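Local coordinates for protein particle-associated lyase (Acinetobacter bacteriophage AP22, PDB 4Y9V) that probably degrades the capsular polysaccharide of Acinetobacter baumannii as a lyase, serving as the phage tailspike that binds capsular saccharide, at residues A432-V437 / C463-L468. Numbering follows the deposited sequence.
Sequences ASAGIV and CDFDAL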
loop_
_atom_site.group_PDB
_atom_site.type_symbol
_atom_site.label_atom_id
_atom_site.label_comp_id
_atom_site.label_asym_id
_atom_site.label_seq_id
_atom_site.Cartn_x
_atom_site.Cartn_y
_atom_site.Cartn_z
ATOM N N ALA A 432 33.610 -4.561 -3.382
ATOM C CA ALA A 432 33.969 -5.865 -3.938
ATOM C C ALA A 432 33.426 -7.034 -3.161
ATOM O O ALA A 432 33.371 -8.167 -3.688
ATOM C CB ALA A 432 35.517 -5.997 -4.021
ATOM N N SER A 433 33.083 -6.827 -1.919
ATOM C CA SER A 433 32.557 -7.876 -1.056
ATOM C C SER A 433 31.097 -7.620 -0.616
ATOM O O SER A 433 30.610 -8.281 0.265
ATOM C CB SER A 433 33.437 -8.053 0.184
ATOM O OG SER A 433 34.732 -8.444 -0.248
ATOM N N ALA A 434 30.446 -6.642 -1.239
ATOM C CA ALA A 434 29.087 -6.287 -0.813
ATOM C C ALA A 434 28.104 -7.409 -1.119
ATOM O O ALA A 434 28.178 -8.041 -2.182
ATOM C CB ALA A 434 28.658 -4.999 -1.481
ATOM N N GLY A 435 27.132 -7.583 -0.255
ATOM C CA GLY A 435 26.027 -8.488 -0.475
ATOM C C GLY A 435 24.684 -7.787 -0.258
ATOM O O GLY A 435 24.568 -6.883 0.551
ATOM N N ILE A 436 23.665 -8.282 -0.991
ATOM C CA ILE A 436 22.293 -7.794 -0.789
ATOM C C ILE A 436 21.581 -8.589 0.275
ATOM O O ILE A 436 21.194 -8.020 1.299
ATOM C CB ILE A 436 21.521 -7.692 -2.131
ATOM C CG1 ILE A 436 22.262 -6.817 -3.150
ATOM C CG2 ILE A 436 20.116 -7.177 -1.871
ATOM C CD1 ILE A 436 22.675 -5.448 -2.649
ATOM N N VAL A 437 21.380 -9.900 0.072
ATOM C CA VAL A 437 20.788 -10.766 1.097
ATOM C C VAL A 437 21.798 -11.830 1.469
ATOM O O VAL A 437 22.259 -12.584 0.617
ATOM C CB VAL A 437 19.484 -11.449 0.616
ATOM C CG1 VAL A 437 18.936 -12.374 1.693
ATOM C CG2 VAL A 437 18.431 -10.425 0.216
ATOM N N CYS A 463 19.903 -1.490 -8.266
ATOM C CA CYS A 463 21.034 -1.266 -7.395
ATOM C C CYS A 463 22.061 -0.479 -8.174
ATOM O O CYS A 463 22.487 -0.920 -9.255
ATOM C CB CYS A 463 21.631 -2.634 -6.983
ATOM S SG CYS A 463 23.196 -2.537 -6.089
ATOM N N ASP A 464 22.479 0.679 -7.637
ATOM C CA ASP A 464 23.448 1.556 -8.321
ATOM C C ASP A 464 24.868 1.415 -7.779
ATOM O O ASP A 464 25.710 2.263 -8.026
ATOM C CB ASP A 464 23.039 2.999 -8.399
ATOM C CG ASP A 464 23.159 3.732 -7.097
ATOM O OD1 ASP A 464 23.244 3.055 -6.068
ATOM O OD2 ASP A 464 23.240 4.976 -7.153
ATOM N N PHE A 465 25.154 0.304 -7.101
ATOM C CA PHE A 465 26.513 0.087 -6.589
ATOM C C PHE A 465 27.513 0.022 -7.721
ATOM O O PHE A 465 27.273 -0.582 -8.774
ATOM C CB PHE A 465 26.582 -1.213 -5.819
ATOM C CG PHE A 465 25.801 -1.297 -4.501
ATOM C CD1 PHE A 465 25.063 -0.233 -4.005
ATOM C CD2 PHE A 465 25.862 -2.460 -3.796
ATOM C CE1 PHE A 465 24.394 -0.379 -2.790
ATOM C CE2 PHE A 465 25.199 -2.610 -2.576
ATOM C CZ PHE A 465 24.468 -1.552 -2.083
ATOM N N ASP A 466 28.703 0.549 -7.462
ATOM C CA ASP A 466 29.813 0.371 -8.424
ATOM C C ASP A 466 30.351 -1.047 -8.421
ATOM O O ASP A 466 30.918 -1.501 -9.431
ATOM C CB ASP A 466 30.884 1.420 -8.126
ATOM C CG ASP A 466 30.295 2.791 -8.222
ATOM O OD1 ASP A 466 29.774 3.149 -9.306
ATOM O OD2 ASP A 466 30.242 3.519 -7.191
ATOM N N ALA A 467 30.230 -1.746 -7.300
ATOM C CA ALA A 467 30.666 -3.132 -7.171
ATOM C C ALA A 467 29.697 -3.854 -6.250
ATOM O O ALA A 467 29.163 -3.247 -5.308
ATOM C CB ALA A 467 32.085 -3.210 -6.629
ATOM N N LEU A 468 29.467 -5.119 -6.524
ATOM C CA LEU A 468 28.595 -5.979 -5.719
ATOM C C LEU A 468 29.091 -7.385 -5.863
ATOM O O LEU A 468 29.264 -7.868 -6.980
ATOM C CB LEU A 468 27.141 -5.843 -6.226
ATOM C CG LEU A 468 26.123 -6.732 -5.490
ATOM C CD1 LEU A 468 25.962 -6.352 -4.040
ATOM C CD2 LEU A 468 24.764 -6.678 -6.211
#
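Ile436 and Leu468 meet at about a right angle in the interior of the parallel beta-helix, the pectin lyase-like fold of this tailspike, where successive coils stack through their apolar side chains. The tip of the isoleucine, CD1, lies 3.7 Å from Leu468 CD1 and 3.8 Å from Phe465 CE2, meeting the ring obliquely. Leu468 leaves the backbone directed away from 432-437, with CG anti to the backbone N (chi1 178°), but its end comes nearer and CD1 packs 4.0 Å from Ala434 CB. The same methyl sits 3.3 Å from Ala434 O, a tight van der Waals contact. Nearer the start of 432-437, Ala467 CB approaches Ala432 N at 3.8 Å. No hydrogen bond links the two segments directly; the backbone bonds of Ala434 and Ile436 to His470 tie the coils together just past Leu468. Ile426 of strand 424-427 touches both Ile436 and Phe465, while Leu399 packs on the ring as well. Asp466 OD1 forms a salt bridge with Lys498 NZ. Cys463 positions the phenylalanine: its SG lies over one ring face, offset toward the rim, and accepts a fairly straight hydrogen bond from Phe465 N (162° at the hydrogen), 3.6 Å from N to SG.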